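Deacetylase EF_0837 (Enterococcus faecalis, PDB 2ICS) catalyses the deacetylation of acetyl-(R)-mandelate with very low efficiency in vitro, as a TIM-barrel amidohydrolase that holds two zinc ions per subunit. Local coordinates at residues Ile29-Ala33 and Ala34-Gly38; Thr168-Glu171 and Leu172-Gln175; Gly219-Gln223 and Ala224-Ile228; Thr258-Glu262 and Gly263-Ala267. One frame throughout, in Å; residues are numbered along the deposited sequence.

Contact 1 (Ile29-Ala33 and Ala34-Gly38); sequences IAAVA and ATISG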
ATOM      1  N   ILE A  29      17.790  10.765  -7.847  1.00 39.65           N
ATOM      2  CA  ILE A  29      17.392  11.320  -9.134  1.00 38.54           C
ATOM      3  C   ILE A  29      18.134  12.640  -9.301  1.00 39.21           C
ATOM      4  O   ILE A  29      17.946  13.563  -8.509  1.00 38.92           O
ATOM      5  CB  ILE A  29      15.876  11.590  -9.184  1.00 37.61           C
ATOM      6  CG1 ILE A  29      15.111  10.265  -9.089  1.00 36.12           C
ATOM      7  CG2 ILE A  29      15.524  12.353 -10.456  1.00 35.74           C
ATOM      8  CD1 ILE A  29      13.607  10.419  -9.047  1.00 34.54           C
ATOM      9  N   ALA A  30      18.971  12.729 -10.330  1.00 39.39           N
ATOM     10  CA  ALA A  30      19.756  13.938 -10.570  1.00 40.20           C
ATOM     11  C   ALA A  30      19.155  14.901 -11.593  1.00 39.79           C
ATOM     12  O   ALA A  30      19.500  16.080 -11.604  1.00 41.45           O
ATOM     13  CB  ALA A  30      21.172  13.555 -10.987  1.00 38.18           C
ATOM     14  N   ALA A  31      18.266  14.409 -12.450  1.00 39.79           N
ATOM     15  CA  ALA A  31      17.641  15.263 -13.456  1.00 39.02           C
ATOM     16  C   ALA A  31      16.489  14.561 -14.154  1.00 38.72           C
ATOM     17  O   ALA A  31      16.511  13.347 -14.338  1.00 40.61           O
ATOM     18  CB  ALA A  31      18.676  15.706 -14.488  1.00 39.39           C
ATOM     19  N   VAL A  32      15.484  15.338 -14.540  1.00 38.79           N
ATOM     20  CA  VAL A  32      14.313  14.815 -15.231  1.00 38.68           C
ATOM     21  C   VAL A  32      13.859  15.825 -16.278  1.00 38.67           C
ATOM     22  O   VAL A  32      13.606  16.983 -15.957  1.00 39.71           O
ATOM     23  CB  VAL A  32      13.133  14.571 -14.258  1.00 39.57           C
ATOM     24  CG1 VAL A  32      11.947  13.998 -15.021  1.00 37.72           C
ATOM     25  CG2 VAL A  32      13.560  13.628 -13.135  1.00 39.33           C
ATOM     26  N   ALA A  33      13.753  15.384 -17.526  1.00 37.62           N
ATOM     27  CA  ALA A  33      13.324  16.263 -18.605  1.00 38.78           C
ATOM     28  C   ALA A  33      12.892  15.434 -19.801  1.00 39.33           C
ATOM     29  O   ALA A  33      13.150  14.234 -19.852  1.00 39.71           O
ATOM     30  CB  ALA A  33      14.466  17.202 -19.005  1.00 38.95           C
ATOM     31  N   ALA A  34      12.235  16.076 -20.762  1.00 40.39           N
ATOM     32  CA  ALA A  34      11.782  15.380 -21.960  1.00 42.44           C
ATOM     33  C   ALA A  34      13.006  14.823 -22.688  1.00 44.11           C
ATOM     34  O   ALA A  34      12.943  13.772 -23.330  1.00 44.72           O
ATOM     35  CB  ALA A  34      11.014  16.335 -22.864  1.00 41.27           C
ATOM     36  N   THR A  35      14.120  15.536 -22.576  1.00 44.75           N
ATOM     37  CA  THR A  35      15.366  15.110 -23.199  1.00 46.89           C
ATOM     38  C   THR A  35      16.553  15.502 -22.330  1.00 47.38           C
ATOM     39  O   THR A  35      16.666  16.646 -21.889  1.00 46.53           O
ATOM     40  CB  THR A  35      15.537  15.731 -24.604  1.00 47.97           C
ATOM     41  OG1 THR A  35      14.549  15.185 -25.489  1.00 49.22           O
ATOM     42  CG2 THR A  35      16.923  15.429 -25.163  1.00 49.37           C
ATOM     43  N   ILE A  36      17.429  14.536 -22.073  1.00 48.10           N
ATOM     44  CA  ILE A  36      18.618  14.778 -21.267  1.00 49.37           C
ATOM     45  C   ILE A  36      19.860  14.351 -22.035  1.00 51.46           C
ATOM     46  O   ILE A  36      20.078  13.164 -22.277  1.00 51.86           O
ATOM     47  CB  ILE A  36      18.584  13.990 -19.941  1.00 47.91           C
ATOM     48  CG1 ILE A  36      17.362  14.401 -19.115  1.00 46.43           C
ATOM     49  CG2 ILE A  36      19.872  14.242 -19.160  1.00 46.74           C
ATOM     50  CD1 ILE A  36      17.247  13.686 -17.792  1.00 44.44           C
ATOM     51  N   SER A  37      20.672  15.325 -22.423  1.00 53.35           N
ATOM     52  CA  SER A  37      21.894  15.030 -23.151  1.00 55.97           C
ATOM     53  C   SER A  37      23.055  15.066 -22.168  1.00 57.08           C
ATOM     54  O   SER A  37      23.486  16.137 -21.735  1.00 57.87           O
ATOM     55  CB  SER A  37      22.115  16.057 -24.260  1.00 56.32           C
ATOM     56  OG  SER A  37      23.263  15.731 -25.019  1.00 59.43           O
ATOM     57  N   GLY A  38      23.546  13.887 -21.806  1.00 56.94           N
ATOM     58  CA  GLY A  38      24.650  13.812 -20.871  1.00 56.41           C
ATOM     59  C   GLY A  38      25.325  12.459 -20.885  1.00 56.88           C
ATOM     60  O   GLY A  38      24.849  11.516 -21.522  1.00 56.23           O
TER
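Ile36 lies against Ala31 and Ala33 where an outermost strand of the small four-stranded mixed sheet, 28-33, ends and the chain turns into the loop that leads to strand 42-45. A classic beta bulge precedes the turn, with Ala30 and Ala31 both facing Ala23 of strand 19-25. With chi1 at -60°, CG1 of Ile36 stands beside its own backbone N, and the extended outer torsion carries CD1 back along the strand just left. The methylene reaches the methyl of Ala33, with Ile36 CG1 and Ala33 CB 4.0 Å apart. Further on, Ile36 CD1 rests 3.5 Å from Ala31 O and 4.1 Å from Ala31 CB, so its end meets both peptide and methyl group. Alanine suits the strand positions here, because its short methyl lets the branched chain lie close to the backbone; isoleucine suits the loop because it is long enough to bridge two strand residues on one side. Threonine suits the exposed turn, since its hydroxyl can swing back to the carbonyl of the residue before: Thr35 OG1 makes a weak hydrogen bond to Ala34 O (3.0 Å). Tyr5 and Leu8 of strand 5-13 also pack on Ile36. The backbone of Ile36 is held by charged side chains of strands 19-25 and 5-13: its N bonds to Glu21 OE1 and its O to Lys10 NZ. The chemistry thus divides the work: charged groups fix the loop backbone, whereas the fold-back rests on van der Waals contact of the Ile36 chain with the methyls of Ala31 and Ala33 and with the strand backbone.

Contact 2 (Thr168-Glu171 and Leu172-Gln175); sequences TPLE and LAKQ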
ATOM      1  N   THR A 168     -11.978  -0.075  22.612  1.00 32.46           N
ATOM      2  CA  THR A 168     -10.849   0.272  23.469  1.00 32.47           C
ATOM      3  C   THR A 168      -9.468   0.192  22.806  1.00 31.62           C
ATOM      4  O   THR A 168      -8.613   1.043  23.047  1.00 30.42           O
ATOM      5  CB  THR A 168     -10.836  -0.605  24.746  1.00 32.79           C
ATOM      6  OG1 THR A 168     -12.112  -0.529  25.397  1.00 33.35           O
ATOM      7  CG2 THR A 168      -9.769  -0.119  25.711  1.00 33.39           C
ATOM      8  N   PRO A 169      -9.226  -0.834  21.971  1.00 31.61           N
ATOM      9  CA  PRO A 169      -7.912  -0.938  21.323  1.00 31.39           C
ATOM     10  C   PRO A 169      -7.580   0.259  20.436  1.00 30.27           C
ATOM     11  O   PRO A 169      -6.421   0.673  20.350  1.00 28.89           O
ATOM     12  CB  PRO A 169      -8.021  -2.238  20.528  1.00 30.44           C
ATOM     13  CG  PRO A 169      -8.957  -3.059  21.376  1.00 31.02           C
ATOM     14  CD  PRO A 169     -10.023  -2.048  21.717  1.00 29.72           C
ATOM     15  N   LEU A 170      -8.596   0.809  19.777  1.00 28.77           N
ATOM     16  CA  LEU A 170      -8.390   1.958  18.907  1.00 28.84           C
ATOM     17  C   LEU A 170      -8.043   3.194  19.729  1.00 29.82           C
ATOM     18  O   LEU A 170      -7.176   3.976  19.340  1.00 31.43           O
ATOM     19  CB  LEU A 170      -9.637   2.218  18.051  1.00 28.00           C
ATOM     20  CG  LEU A 170      -9.559   3.366  17.032  1.00 27.77           C
ATOM     21  CD1 LEU A 170      -8.370   3.164  16.093  1.00 25.72           C
ATOM     22  CD2 LEU A 170     -10.857   3.432  16.239  1.00 27.55           C
ATOM     23  N   GLU A 171      -8.707   3.371  20.870  1.00 31.39           N
ATOM     24  CA  GLU A 171      -8.420   4.525  21.722  1.00 32.34           C
ATOM     25  C   GLU A 171      -6.956   4.467  22.125  1.00 31.12           C
ATOM     26  O   GLU A 171      -6.272   5.483  22.144  1.00 31.56           O
ATOM     27  CB  GLU A 171      -9.281   4.513  22.988  1.00 34.92           C
ATOM     28  CG  GLU A 171     -10.756   4.757  22.772  1.00 40.34           C
ATOM     29  CD  GLU A 171     -11.485   4.953  24.087  1.00 45.45           C
ATOM     30  OE1 GLU A 171     -11.165   5.929  24.803  1.00 49.57           O
ATOM     31  OE2 GLU A 171     -12.367   4.132  24.411  1.00 46.14           O
ATOM     32  N   LEU A 172      -6.491   3.266  22.461  1.00 31.57           N
ATOM     33  CA  LEU A 172      -5.103   3.062  22.849  1.00 32.17           C
ATOM     34  C   LEU A 172      -4.204   3.399  21.659  1.00 33.15           C
ATOM     35  O   LEU A 172      -3.125   3.967  21.829  1.00 33.27           O
ATOM     36  CB  LEU A 172      -4.869   1.607  23.273  1.00 32.67           C
ATOM     37  CG  LEU A 172      -5.536   1.103  24.558  1.00 35.25           C
ATOM     38  CD1 LEU A 172      -5.189  -0.365  24.754  1.00 35.39           C
ATOM     39  CD2 LEU A 172      -5.068   1.921  25.760  1.00 35.07           C
ATOM     40  N   ALA A 173      -4.657   3.048  20.458  1.00 32.37           N
ATOM     41  CA  ALA A 173      -3.887   3.324  19.247  1.00 32.04           C
ATOM     42  C   ALA A 173      -3.739   4.836  19.068  1.00 31.98           C
ATOM     43  O   ALA A 173      -2.655   5.330  18.772  1.00 31.23           O
ATOM     44  CB  ALA A 173      -4.578   2.704  18.031  1.00 28.83           C
ATOM     45  N   LYS A 174      -4.830   5.571  19.256  1.00 32.39           N
ATOM     46  CA  LYS A 174      -4.778   7.021  19.125  1.00 34.91           C
ATOM     47  C   LYS A 174      -3.874   7.648  20.195  1.00 36.12           C
ATOM     48  O   LYS A 174      -3.190   8.637  19.937  1.00 35.38           O
ATOM     49  CB  LYS A 174      -6.189   7.609  19.208  1.00 35.37           C
ATOM     50  CG  LYS A 174      -7.080   7.231  18.024  1.00 35.32           C
ATOM     51  CD  LYS A 174      -6.539   7.795  16.705  1.00 33.29           C
ATOM     52  CE  LYS A 174      -6.684   9.310  16.640  1.00 30.22           C
ATOM     53  NZ  LYS A 174      -6.045   9.894  15.423  1.00 26.55           N
ATOM     54  N   GLN A 175      -3.872   7.068  21.391  1.00 37.84           N
ATOM     55  CA  GLN A 175      -3.039   7.567  22.484  1.00 39.48           C
ATOM     56  C   GLN A 175      -1.572   7.356  22.123  1.00 39.10           C
ATOM     57  O   GLN A 175      -0.748   8.260  22.267  1.00 38.61           O
ATOM     58  CB  GLN A 175      -3.364   6.819  23.777  1.00 43.70           C
ATOM     59  CG  GLN A 175      -2.451   7.147  24.948  1.00 48.31           C
ATOM     60  CD  GLN A 175      -2.647   6.193  26.113  1.00 52.13           C
ATOM     61  OE1 GLN A 175      -3.760   6.037  26.620  1.00 53.41           O
ATOM     62  NE2 GLN A 175      -1.564   5.548  26.545  1.00 53.69           N
TER
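Thr168 O receives the amide of Leu172 at 3.1 Å, the first of four successive backbone bonds that join the two halves of this helical stretch. Ala173 N reaches Pro169 O at 3.0 Å, Lys174 N reaches Leu170 O at 2.8 Å, and Gln175 N reaches Glu171 O at 3.0 Å. The Lys174 bond runs nearly in line with the carbonyl, at a C=O...N angle of 162°; the donor of Ala173 is tilted from its carbonyl plane by 25°. Proline suits the second position of the helix, since its nitrogen has no hydrogen to offer where a first turn has no earlier helical carbonyl to receive one. Helix 168-178 follows strand 156-157 and precedes strand 186-189 in the chain, parallel neighbours in a sheet of the TIM barrel, and so belongs to a beta-alpha-beta crossover. On its inner side Pro169 and Leu170 rest on Met157, and the side chain of Leu170 is about 9 Å from that of His188, a zinc ligand. Leu170 also packs on Ile199 and Leu202 of helix 196-202, while its CD1 approaches Ala173 CB at 4.3 Å, one turn on. Leu172 CG lies 3.4 Å from Thr168 O, placed by a chi1 of -68° that sets CG beside its own nitrogen, and its side chain touches Val134. Thr168 OG1 turns back to Asn165 O, just before the helix, in a weak bond. The long polar chains find partners beyond this turn: Lys174 NZ bonds to Gln177 and forms salt bridges to Glu204 and Asp207, and Gln175 NE2 bonds to Glu179 OE2.

Contact 3 (Gly219-Gln223 and Ala224-Ile228); sequences GILDQ and ATDKI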
ATOM      1  N   GLY A 219     -19.349  -2.741   6.475  1.00 25.33           N
ATOM      2  CA  GLY A 219     -18.543  -1.942   5.560  1.00 26.44           C
ATOM      3  C   GLY A 219     -19.193  -0.596   5.271  1.00 26.53           C
ATOM      4  O   GLY A 219     -20.197  -0.258   5.896  1.00 28.38           O
ATOM      5  N   ILE A 220     -18.647   0.165   4.323  1.00 25.13           N
ATOM      6  CA  ILE A 220     -19.189   1.490   4.004  1.00 24.22           C
ATOM      7  C   ILE A 220     -20.473   1.512   3.163  1.00 25.43           C
ATOM      8  O   ILE A 220     -21.128   2.551   3.062  1.00 26.80           O
ATOM      9  CB  ILE A 220     -18.140   2.368   3.284  1.00 23.45           C
ATOM     10  CG1 ILE A 220     -17.860   1.814   1.887  1.00 21.92           C
ATOM     11  CG2 ILE A 220     -16.866   2.433   4.108  1.00 21.62           C
ATOM     12  CD1 ILE A 220     -16.957   2.710   1.056  1.00 20.83           C
ATOM     13  N   LEU A 221     -20.837   0.389   2.554  1.00 24.31           N
ATOM     14  CA  LEU A 221     -22.057   0.364   1.756  1.00 28.17           C
ATOM     15  C   LEU A 221     -23.256  -0.100   2.583  1.00 29.80           C
ATOM     16  O   LEU A 221     -23.169  -1.082   3.316  1.00 29.63           O
ATOM     17  CB  LEU A 221     -21.901  -0.558   0.540  1.00 26.72           C
ATOM     18  CG  LEU A 221     -23.145  -0.673  -0.356  1.00 28.32           C
ATOM     19  CD1 LEU A 221     -23.386   0.650  -1.070  1.00 29.27           C
ATOM     20  CD2 LEU A 221     -22.961  -1.783  -1.371  1.00 26.13           C
ATOM     21  N   ASP A 222     -24.365   0.627   2.480  1.00 31.96           N
ATOM     22  CA  ASP A 222     -25.581   0.248   3.190  1.00 34.75           C
ATOM     23  C   ASP A 222     -26.279  -0.701   2.224  1.00 36.46           C
ATOM     24  O   ASP A 222     -26.844  -0.270   1.215  1.00 35.71           O
ATOM     25  CB  ASP A 222     -26.473   1.464   3.450  1.00 35.98           C
ATOM     26  CG  ASP A 222     -27.634   1.151   4.391  1.00 39.75           C
ATOM     27  OD1 ASP A 222     -28.300   0.109   4.200  1.00 39.90           O
ATOM     28  OD2 ASP A 222     -27.886   1.952   5.321  1.00 41.69           O
ATOM     29  N   GLN A 223     -26.227  -1.992   2.524  1.00 38.13           N
ATOM     30  CA  GLN A 223     -26.829  -2.993   1.655  1.00 43.02           C
ATOM     31  C   GLN A 223     -28.338  -2.837   1.484  1.00 43.41           C
ATOM     32  O   GLN A 223     -28.900  -3.285   0.484  1.00 43.80           O
ATOM     33  CB  GLN A 223     -26.507  -4.393   2.181  1.00 45.37           C
ATOM     34  CG  GLN A 223     -25.018  -4.700   2.222  1.00 50.14           C
ATOM     35  CD  GLN A 223     -24.718  -6.053   2.839  1.00 52.53           C
ATOM     36  OE1 GLN A 223     -25.117  -6.333   3.971  1.00 54.68           O
ATOM     37  NE2 GLN A 223     -24.010  -6.899   2.099  1.00 53.72           N
ATOM     38  N   ALA A 224     -28.984  -2.193   2.452  1.00 42.14           N
ATOM     39  CA  ALA A 224     -30.429  -1.996   2.410  1.00 42.37           C
ATOM     40  C   ALA A 224     -30.871  -0.947   1.393  1.00 42.50           C
ATOM     41  O   ALA A 224     -31.888  -1.119   0.719  1.00 43.15           O
ATOM     42  CB  ALA A 224     -30.942  -1.618   3.795  1.00 40.70           C
ATOM     43  N   THR A 225     -30.113   0.138   1.287  1.00 41.00           N
ATOM     44  CA  THR A 225     -30.451   1.208   0.358  1.00 40.13           C
ATOM     45  C   THR A 225     -29.511   1.230  -0.845  1.00 40.91           C
ATOM     46  O   THR A 225     -29.734   1.961  -1.812  1.00 38.86           O
ATOM     47  CB  THR A 225     -30.397   2.578   1.060  1.00 39.73           C
ATOM     48  OG1 THR A 225     -29.057   2.848   1.485  1.00 39.38           O
ATOM     49  CG2 THR A 225     -31.315   2.583   2.276  1.00 38.84           C
ATOM     50  N   ASP A 226     -28.462   0.416  -0.774  1.00 41.51           N
ATOM     51  CA  ASP A 226     -27.478   0.333  -1.842  1.00 41.89           C
ATOM     52  C   ASP A 226     -26.795   1.686  -2.011  1.00 41.10           C
ATOM     53  O   ASP A 226     -26.453   2.094  -3.121  1.00 41.17           O
ATOM     54  CB  ASP A 226     -28.154  -0.094  -3.147  1.00 45.53           C
ATOM     55  CG  ASP A 226     -27.181  -0.722  -4.129  1.00 48.29           C
ATOM     56  OD1 ASP A 226     -26.442  -1.646  -3.721  1.00 50.14           O
ATOM     57  OD2 ASP A 226     -27.160  -0.301  -5.305  1.00 50.00           O
ATOM     58  N   LYS A 227     -26.607   2.381  -0.897  1.00 39.20           N
ATOM     59  CA  LYS A 227     -25.957   3.683  -0.903  1.00 39.04           C
ATOM     60  C   LYS A 227     -24.829   3.696   0.119  1.00 37.14           C
ATOM     61  O   LYS A 227     -24.836   2.921   1.077  1.00 36.62           O
ATOM     62  CB  LYS A 227     -26.962   4.782  -0.557  1.00 42.74           C
ATOM     63  CG  LYS A 227     -28.036   5.013  -1.611  1.00 46.85           C
ATOM     64  CD  LYS A 227     -29.090   5.999  -1.119  1.00 51.31           C
ATOM     65  CE  LYS A 227     -28.479   7.341  -0.714  1.00 53.53           C
ATOM     66  NZ  LYS A 227     -27.814   8.039  -1.853  1.00 56.36           N
ATOM     67  N   ILE A 228     -23.857   4.574  -0.084  1.00 33.89           N
ATOM     68  CA  ILE A 228     -22.755   4.677   0.853  1.00 32.43           C
ATOM     69  C   ILE A 228     -23.250   5.357   2.121  1.00 32.48           C
ATOM     70  O   ILE A 228     -23.823   6.447   2.069  1.00 32.15           O
ATOM     71  CB  ILE A 228     -21.595   5.480   0.251  1.00 33.68           C
ATOM     72  CG1 ILE A 228     -20.972   4.680  -0.891  1.00 34.85           C
ATOM     73  CG2 ILE A 228     -20.544   5.785   1.320  1.00 31.48           C
ATOM     74  CD1 ILE A 228     -19.795   5.365  -1.525  1.00 41.11           C
TER
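Asp222 turns its carboxylate away from its own nitrogen (chi1 -170°), which brings OD1 round to the amides of the chain reversal ahead, at Ala224 and Thr225. Leu221, with chi1 at 179°, likewise sends its branches forward, and its CD1 comes to 3.4 Å from Lys227 O on the returning strand. Asp222 OD1 accepts the N-H of Ala224 at 3.0 Å on its anti lone pair, the bond that defines an Asx turn, and also takes a weak, longer bond from Thr225 N. The hydroxyl of Thr225 then stands over the aspartate stem, OG1 being 3.5 Å from Asp222 CB. The stretch as a whole is a two-stranded antiparallel hairpin, 221-222 with 227-228, which follows barrel strand 208-210 and leads into helix 230-237. Asp222 and Lys227 form its hydrogen-bonded pair, with Asp222 N giving to Lys227 O at 2.7 Å. In return Asp222 O gathers three weak bonds, the shortest from Asp226 N at 2.7 Å and the others from Thr225 N and Lys227 N. Asp226 and Lys227 together face Asp222 in a G1 beta bulge. The first bulge position has left-handed backbone angles (phi 62°), which aspartate tolerates better than most residues with a side chain, and Asp226 OD1 bonds to His254 NE2. Leu221 and Ile228 make the non-hydrogen-bonded pair, on the face that packs against helix 253-261, so large apolar residues suit both places. Next to that pair, the C-H of Ile228 CA points to Ile220 O, 3.5 Å from the CA, and Ile220 sits against Phe213 and Val255.

Contact 4 (Thr258-Glu262 and Gly263-Ala267); sequences TALRE and GMKAA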
ATOM      1  N   THR A 258     -20.081   1.390  -6.663  1.00 27.33           N
ATOM      2  CA  THR A 258     -21.105   2.245  -6.077  1.00 27.83           C
ATOM      3  C   THR A 258     -20.459   3.529  -5.590  1.00 28.12           C
ATOM      4  O   THR A 258     -20.965   4.623  -5.841  1.00 30.95           O
ATOM      5  CB  THR A 258     -21.811   1.556  -4.900  1.00 27.90           C
ATOM      6  OG1 THR A 258     -22.501   0.399  -5.377  1.00 29.15           O
ATOM      7  CG2 THR A 258     -22.813   2.501  -4.249  1.00 28.32           C
ATOM      8  N   ALA A 259     -19.332   3.398  -4.899  1.00 27.80           N
ATOM      9  CA  ALA A 259     -18.625   4.566  -4.389  1.00 27.40           C
ATOM     10  C   ALA A 259     -18.259   5.523  -5.521  1.00 28.04           C
ATOM     11  O   ALA A 259     -18.455   6.735  -5.403  1.00 30.98           O
ATOM     12  CB  ALA A 259     -17.369   4.133  -3.630  1.00 25.88           C
ATOM     13  N   LEU A 260     -17.735   4.988  -6.620  1.00 28.72           N
ATOM     14  CA  LEU A 260     -17.352   5.829  -7.755  1.00 30.89           C
ATOM     15  C   LEU A 260     -18.559   6.591  -8.296  1.00 32.60           C
ATOM     16  O   LEU A 260     -18.481   7.796  -8.545  1.00 33.36           O
ATOM     17  CB  LEU A 260     -16.720   4.990  -8.876  1.00 29.35           C
ATOM     18  CG  LEU A 260     -16.265   5.763 -10.126  1.00 29.28           C
ATOM     19  CD1 LEU A 260     -15.255   6.837  -9.741  1.00 27.24           C
ATOM     20  CD2 LEU A 260     -15.649   4.802 -11.130  1.00 28.41           C
ATOM     21  N   ARG A 261     -19.679   5.895  -8.471  1.00 34.07           N
ATOM     22  CA  ARG A 261     -20.888   6.540  -8.969  1.00 35.68           C
ATOM     23  C   ARG A 261     -21.306   7.702  -8.074  1.00 33.80           C
ATOM     24  O   ARG A 261     -21.917   8.659  -8.545  1.00 35.43           O
ATOM     25  CB  ARG A 261     -22.028   5.521  -9.096  1.00 39.21           C
ATOM     26  CG  ARG A 261     -22.008   4.765 -10.418  1.00 45.36           C
ATOM     27  CD  ARG A 261     -23.041   3.647 -10.473  1.00 51.34           C
ATOM     28  NE  ARG A 261     -22.710   2.547  -9.568  1.00 57.48           N
ATOM     29  CZ  ARG A 261     -23.353   1.383  -9.539  1.00 60.13           C
ATOM     30  NH1 ARG A 261     -24.366   1.163 -10.367  1.00 62.12           N
ATOM     31  NH2 ARG A 261     -22.982   0.438  -8.684  1.00 61.17           N
ATOM     32  N   GLU A 262     -20.974   7.623  -6.789  1.00 30.89           N
ATOM     33  CA  GLU A 262     -21.304   8.693  -5.851  1.00 30.28           C
ATOM     34  C   GLU A 262     -20.173   9.712  -5.802  1.00 29.87           C
ATOM     35  O   GLU A 262     -20.241  10.695  -5.069  1.00 31.97           O
ATOM     36  CB  GLU A 262     -21.572   8.131  -4.440  1.00 28.74           C
ATOM     37  CG  GLU A 262     -22.930   7.447  -4.303  1.00 28.41           C
ATOM     38  CD  GLU A 262     -23.225   6.945  -2.896  1.00 28.33           C
ATOM     39  OE1 GLU A 262     -22.918   7.662  -1.919  1.00 25.96           O
ATOM     40  OE2 GLU A 262     -23.783   5.834  -2.769  1.00 28.80           O
ATOM     41  N   GLY A 263     -19.128   9.471  -6.584  1.00 30.50           N
ATOM     42  CA  GLY A 263     -18.011  10.397  -6.625  1.00 29.85           C
ATOM     43  C   GLY A 263     -16.924  10.134  -5.602  1.00 30.29           C
ATOM     44  O   GLY A 263     -16.103  11.008  -5.325  1.00 31.01           O
HETATM   45  N   MSE A 264     -16.909   8.929  -5.046  1.00 29.34           N
HETATM   46  CA  MSE A 264     -15.913   8.564  -4.043  1.00 28.21           C
HETATM   47  C   MSE A 264     -14.851   7.626  -4.622  1.00 26.38           C
HETATM   48  O   MSE A 264     -15.182   6.623  -5.251  1.00 24.95           O
HETATM   49  CB  MSE A 264     -16.606   7.892  -2.855  1.00 30.22           C
HETATM   50  CG  MSE A 264     -15.670   7.440  -1.743  1.00 33.06           C
HETATM   51 SE   MSE A 264     -16.610   6.408  -0.392  1.00 41.59          SE
HETATM   52  CE  MSE A 264     -17.193   7.857   0.765  1.00 33.51           C
ATOM     53  N   LYS A 265     -13.581   7.958  -4.399  1.00 26.14           N
ATOM     54  CA  LYS A 265     -12.458   7.153  -4.882  1.00 25.30           C
ATOM     55  C   LYS A 265     -11.472   6.887  -3.747  1.00 24.90           C
ATOM     56  O   LYS A 265     -11.328   7.707  -2.835  1.00 22.21           O
ATOM     57  CB  LYS A 265     -11.710   7.881  -6.009  1.00 25.17           C
ATOM     58  CG  LYS A 265     -12.541   8.159  -7.247  1.00 29.21           C
ATOM     59  CD  LYS A 265     -11.732   8.900  -8.314  1.00 30.85           C
ATOM     60  CE  LYS A 265     -12.593   9.168  -9.547  1.00 33.43           C
ATOM     61  NZ  LYS A 265     -11.865   9.887 -10.628  1.00 36.12           N
ATOM     62  N   ALA A 266     -10.791   5.744  -3.803  1.00 23.21           N
ATOM     63  CA  ALA A 266      -9.809   5.422  -2.780  1.00 23.06           C
ATOM     64  C   ALA A 266      -8.607   6.349  -2.972  1.00 22.39           C
ATOM     65  O   ALA A 266      -8.259   6.708  -4.098  1.00 22.97           O
ATOM     66  CB  ALA A 266      -9.376   3.962  -2.896  1.00 22.38           C
ATOM     67  N   ALA A 267      -7.979   6.737  -1.872  1.00 21.50           N
ATOM     68  CA  ALA A 267      -6.820   7.617  -1.926  1.00 21.97           C
ATOM     69  C   ALA A 267      -5.585   6.836  -2.355  1.00 23.40           C
ATOM     70  O   ALA A 267      -4.707   7.363  -3.045  1.00 22.71           O
ATOM     71  CB  ALA A 267      -6.585   8.254  -0.560  1.00 21.57           C
TER
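Met264, here a selenomethionine, starts its side chain against Ala259: its CB is 3.4 Å from Ala259 O and 3.9 Å from Ala259 CB. The zigzag goes on through CG, 4.2 Å from Ala259 CB, to SE, which is still 4.0 Å from Ala259 CB, and only there does the chain bend (chi3 -88°) to set the direction of CE. The small methyl of Ala259 lets CB, CG and SE pass close by before the chain leads off. The backbone beneath is a Schellman motif. Met264 N bonds to Ala259 O at 2.7 Å and Gly263 N to Leu260 O at 2.7 Å, both donors lying above the carbonyl planes rather than on lone pairs. Gly263 takes the positive phi of the motif (89°), at which a CB would clash with the preceding carbonyl oxygen. Past the turn, Lys265 lays its aliphatic stem across the end of Leu260, its CE 3.5 Å from Leu260 CD1, and its NZ forms a salt bridge to Glu302. The turn thus closes helix 253-261, and Met264 packs among that helix, Ile228 of strand 227-228, Trp233 and Tyr236 of helix 230-237 and Phe242 of strand 241-243.

Overall arrangement
From the N terminus, contact 1 comes first, closing the turn out of strand 28-33 in the small mixed sheet. It lies on the opposite side of the chain's centre from contacts 2 and 3, about 47 and 49 Å away, centre to centre. Contact 2 closes no loop but builds the opening turns of helix 168-178 on the barrel. Contact 3 closes the hairpin ahead of helix 230-237, and contact 4 the end of helix 253-261. All four follow in series; none nests or crosses. Contacts 3 and 4 alone touch: Glu262 OE2 probably bonds to Ile228 N (3.0 Å), and Ile228 CD1 packs on Met264 SE (3.5 Å), tying hairpin to helix end.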